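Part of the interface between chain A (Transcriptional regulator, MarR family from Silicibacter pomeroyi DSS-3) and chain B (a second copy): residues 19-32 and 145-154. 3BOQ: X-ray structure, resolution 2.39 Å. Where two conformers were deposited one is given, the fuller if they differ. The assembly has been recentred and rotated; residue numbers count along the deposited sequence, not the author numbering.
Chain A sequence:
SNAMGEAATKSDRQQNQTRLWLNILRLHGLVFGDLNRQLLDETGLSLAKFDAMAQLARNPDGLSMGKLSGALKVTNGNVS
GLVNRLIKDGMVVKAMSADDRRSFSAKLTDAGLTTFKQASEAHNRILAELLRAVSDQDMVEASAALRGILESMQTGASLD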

# COMPACT_ATOMS: atom_id res chain seq x y z
N ARG A 19 7.03 -2.63 13.76
CA ARG A 19 6.27 -1.47 14.16
C ARG A 19 6.17 -0.48 12.98
O ARG A 19 5.12 0.09 12.73
CB ARG A 19 6.97 -0.85 15.37
CG ARG A 19 6.14 -0.03 16.31
CD ARG A 19 7.02 0.36 17.53
NE ARG A 19 6.93 -0.62 18.61
CZ ARG A 19 7.95 -1.29 19.17
NH1 ARG A 19 9.21 -1.10 18.77
NH2 ARG A 19 7.69 -2.16 20.14
N LEU A 20 7.26 -0.31 12.25
CA LEU A 20 7.32 0.64 11.15
C LEU A 20 6.42 0.17 10.03
O LEU A 20 5.58 0.91 9.54
CB LEU A 20 8.75 0.77 10.65
CG LEU A 20 8.88 1.54 9.33
CD1 LEU A 20 8.45 2.99 9.53
CD2 LEU A 20 10.29 1.42 8.71
N TRP A 21 6.57 -1.08 9.66
CA TRP A 21 5.81 -1.65 8.59
C TRP A 21 4.29 -1.70 8.88
O TRP A 21 3.50 -1.33 8.02
CB TRP A 21 6.38 -3.01 8.27
CG TRP A 21 5.70 -3.77 7.19
CD1 TRP A 21 5.28 -5.05 7.28
CD2 TRP A 21 5.38 -3.32 5.86
NE1 TRP A 21 4.72 -5.44 6.10
CE2 TRP A 21 4.76 -4.40 5.21
CE3 TRP A 21 5.56 -2.12 5.15
CZ2 TRP A 21 4.31 -4.33 3.88
CZ3 TRP A 21 5.10 -2.04 3.84
CH2 TRP A 21 4.48 -3.15 3.22
N LEU A 22 3.88 -2.13 10.08
CA LEU A 22 2.47 -2.06 10.44
C LEU A 22 1.92 -0.62 10.40
O LEU A 22 0.79 -0.42 9.98
CB LEU A 22 2.21 -2.68 11.79
CG LEU A 22 2.51 -4.19 11.84
CD1 LEU A 22 2.30 -4.78 13.24
CD2 LEU A 22 1.65 -4.90 10.81
N ASN A 23 2.72 0.36 10.84
CA ASN A 23 2.34 1.78 10.77
C ASN A 23 2.14 2.25 9.34
O ASN A 23 1.19 2.94 9.07
CB ASN A 23 3.35 2.70 11.48
CG ASN A 23 3.16 2.73 12.99
OD1 ASN A 23 2.06 2.58 13.47
ND2 ASN A 23 4.24 2.94 13.72
N ILE A 24 3.05 1.89 8.44
CA ILE A 24 2.93 2.23 7.03
C ILE A 24 1.66 1.63 6.48
O ILE A 24 0.87 2.34 5.89
CB ILE A 24 4.11 1.68 6.21
CG1 ILE A 24 5.45 2.33 6.61
CG2 ILE A 24 3.91 1.93 4.69
CD1 ILE A 24 5.53 3.78 6.05
N LEU A 25 1.44 0.34 6.69
CA LEU A 25 0.25 -0.32 6.21
C LEU A 25 -1.01 0.34 6.72
O LEU A 25 -1.95 0.55 5.97
CB LEU A 25 0.25 -1.79 6.60
CG LEU A 25 1.15 -2.68 5.77
CD1 LEU A 25 1.21 -4.10 6.34
CD2 LEU A 25 0.70 -2.71 4.32
N ARG A 26 -1.01 0.70 7.99
CA ARG A 26 -2.17 1.29 8.63
C ARG A 26 -2.51 2.69 8.11
O ARG A 26 -3.66 2.96 7.81
CB ARG A 26 -2.00 1.25 10.16
CG ARG A 26 -3.08 1.98 10.91
CD ARG A 26 -3.38 1.26 12.22
NE ARG A 26 -4.43 1.93 12.99
CZ ARG A 26 -5.69 2.09 12.58
NH1 ARG A 26 -6.05 1.65 11.37
NH2 ARG A 26 -6.59 2.69 13.37
N LEU A 27 -1.53 3.57 8.00
CA LEU A 27 -1.76 4.90 7.43
C LEU A 27 -2.13 4.85 5.92
O LEU A 27 -3.01 5.57 5.47
CB LEU A 27 -0.54 5.79 7.66
CG LEU A 27 -0.60 7.24 7.14
CD1 LEU A 27 -1.82 7.99 7.63
CD2 LEU A 27 0.63 7.94 7.61
N HIS A 28 -1.47 3.98 5.16
CA HIS A 28 -1.83 3.74 3.75
C HIS A 28 -3.28 3.22 3.65
O HIS A 28 -4.06 3.66 2.80
CB HIS A 28 -0.81 2.76 3.13
CG HIS A 28 -1.09 2.39 1.71
ND1 HIS A 28 -1.94 1.36 1.36
CD2 HIS A 28 -0.61 2.89 0.54
CE1 HIS A 28 -1.98 1.25 0.04
NE2 HIS A 28 -1.17 2.16 -0.47
N GLY A 29 -3.66 2.31 4.54
CA GLY A 29 -5.02 1.81 4.54
C GLY A 29 -6.03 2.89 4.88
O GLY A 29 -7.07 3.00 4.23
N LEU A 30 -5.74 3.70 5.89
CA LEU A 30 -6.64 4.77 6.29
C LEU A 30 -6.84 5.81 5.16
O LEU A 30 -7.92 6.37 5.01
CB LEU A 30 -6.08 5.42 7.55
CG LEU A 30 -6.96 5.82 8.72
CD1 LEU A 30 -8.10 4.82 9.03
CD2 LEU A 30 -6.04 6.01 9.94
N VAL A 31 -5.81 6.06 4.37
CA VAL A 31 -5.87 7.16 3.42
C VAL A 31 -6.43 6.63 2.11
O VAL A 31 -7.32 7.27 1.51
CB VAL A 31 -4.50 7.82 3.20
CG1 VAL A 31 -4.55 8.81 2.02
CG2 VAL A 31 -4.02 8.49 4.44
N PHE A 32 -5.95 5.45 1.70
CA PHE A 32 -6.18 4.95 0.35
C PHE A 32 -7.66 4.78 -0.00
O PHE A 32 -8.15 5.40 -0.95
CB PHE A 32 -5.39 3.66 0.07
CG PHE A 32 -5.22 3.37 -1.40
CD1 PHE A 32 -4.04 3.71 -2.06
CD2 PHE A 32 -6.24 2.77 -2.12
CE1 PHE A 32 -3.89 3.44 -3.42
CE2 PHE A 32 -6.10 2.50 -3.49
CZ PHE A 32 -4.92 2.83 -4.14
N ALA B 145 6.51 9.45 14.39
CA ALA B 145 5.74 10.43 13.62
C ALA B 145 4.47 9.81 13.02
O ALA B 145 3.41 10.38 13.14
CB ALA B 145 6.61 11.09 12.54
N LEU B 146 4.55 8.63 12.43
CA LEU B 146 3.35 8.01 11.83
C LEU B 146 2.28 7.66 12.88
O LEU B 146 1.08 7.83 12.62
CB LEU B 146 3.73 6.78 11.06
CG LEU B 146 4.64 6.93 9.85
CD1 LEU B 146 5.01 5.52 9.36
CD2 LEU B 146 4.01 7.77 8.71
N ARG B 147 2.71 7.16 14.04
CA ARG B 147 1.84 6.91 15.16
C ARG B 147 1.16 8.21 15.60
O ARG B 147 -0.02 8.20 15.95
CB ARG B 147 2.63 6.28 16.33
CG ARG B 147 1.84 6.21 17.63
CD ARG B 147 2.56 5.45 18.79
NE ARG B 147 3.92 5.94 19.10
CZ ARG B 147 4.31 6.43 20.29
NH1 ARG B 147 3.47 6.50 21.32
NH2 ARG B 147 5.57 6.84 20.44
N GLY B 148 1.89 9.33 15.59
CA GLY B 148 1.31 10.64 15.90
C GLY B 148 0.23 11.04 14.91
O GLY B 148 -0.84 11.48 15.30
N ILE B 149 0.51 10.88 13.60
CA ILE B 149 -0.44 11.09 12.50
C ILE B 149 -1.71 10.25 12.67
O ILE B 149 -2.81 10.78 12.63
CB ILE B 149 0.22 10.80 11.14
CG1 ILE B 149 1.31 11.85 10.86
CG2 ILE B 149 -0.80 10.86 10.01
CD1 ILE B 149 2.12 11.61 9.62
N LEU B 150 -1.53 8.95 12.91
CA LEU B 150 -2.63 8.01 13.10
C LEU B 150 -3.52 8.40 14.26
O LEU B 150 -4.72 8.48 14.09
CB LEU B 150 -2.10 6.59 13.28
CG LEU B 150 -1.49 5.99 12.02
CD1 LEU B 150 -0.67 4.73 12.32
CD2 LEU B 150 -2.61 5.70 11.06
N GLU B 151 -2.90 8.62 15.43
CA GLU B 151 -3.56 9.05 16.67
C GLU B 151 -4.48 10.24 16.41
O GLU B 151 -5.65 10.22 16.81
CB GLU B 151 -2.51 9.39 17.75
CG GLU B 151 -3.08 9.90 19.10
CD GLU B 151 -2.01 10.16 20.20
OE1 GLU B 151 -0.82 10.40 19.89
OE2 GLU B 151 -2.39 10.13 21.39
N SER B 152 -3.97 11.24 15.71
CA SER B 152 -4.72 12.48 15.51
C SER B 152 -5.80 12.36 14.43
O SER B 152 -6.72 13.18 14.39
CB SER B 152 -3.79 13.68 15.33
OG SER B 152 -3.24 13.69 14.05
N MSE B 153 -5.70 11.33 13.60
CA MSE B 153 -6.77 10.95 12.67
C MSE B 153 -7.82 10.12 13.41
O MSE B 153 -8.89 9.89 12.88
CB MSE B 153 -6.19 10.13 11.51
CG MSE B 153 -5.51 10.97 10.45
SE MSE B 153 -4.62 9.92 9.03
CE MSE B 153 -6.02 9.75 7.67
N GLN B 154 -7.47 9.73 14.64
CA GLN B 154 -8.32 8.97 15.60
C GLN B 154 -8.52 7.53 15.16
O GLN B 154 -7.56 6.76 15.12
CB GLN B 154 -9.67 9.68 15.89

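When two helices run in roughly the same direction and cross at a modest angle, their side chains can mesh, each knob from one helix settling among four residues of the other. The contact between these two copies of a MarR-family regulator is a compact example. The axes of the two helices approach to 9.8 Å, and their N-to-C directions differ by 35°. Leucines supply all three knobs: Leu B150, Leu B146 and Leu A27, which also lose the most surface to the facing stretch.

Leu B146 sits among Leu A20, Asn A23, Ile A24 and Leu A27, the i, i+3, i+4, i+7 pattern expected of a socket on a helix surface. Its two methyls reach different parts of that socket: CD1 of Leu B146 lies 3.8 Å from CD1 of Ile A24 and 4.3 Å from CD1 of Leu A20, while CD2 lies 3.6 Å from CD2 of Leu A27. Leu A20 and Ile A24 take part although their CA-to-CB bonds point away from chain B, because the ends of their side chains come back nearer to it.

One turn further on, Leu B150 repeats the arrangement among Asn A23, Arg A26, Leu A27 and Leu A30. Its CA-to-CB bond points sideways, but its branched end turns in. Atom CD2 of Leu B150 comes within 3.6 Å of CD2 of Leu A30 and 3.8 Å of CG of Arg A26; it also lies 3.8 Å from the backbone CA of Leu A27, so the knob reaches down to the main chain of its socket. Arg A26 thus contributes the aliphatic part of its side chain rather than its charge.

Leu A27 returns the interaction, pointing toward chain B and occupying a hole formed by Leu B146, Ile B149, Leu B150 and Met B153. CD1 of Leu A27 packs 3.9 Å from CG2 of Ile B149 and 3.7 Å from SE of Met B153, a selenomethionine. The terminal CE of Met B153 extends the apolar surface, lying 4.0 Å from CG2 of Val A31.

No hydrogen bond crosses between the two stretches. Even Asn A23, a polar residue shared by two sockets, serves mainly by shape: CB of Asn A23 is 3.9 Å from CD1 of Leu B146, and its OD1 is 3.7 Å from CD1 of Leu B150, while its ND2 is hydrogen-bonded just outside the stretches. Over the 555 Å² buried here, both sides summed, the fit rests mainly on interlocked apolar side chains, with Asn A23 and the aliphatic part of Arg A26 completing the sockets and each knob also helping to wall a hole for another.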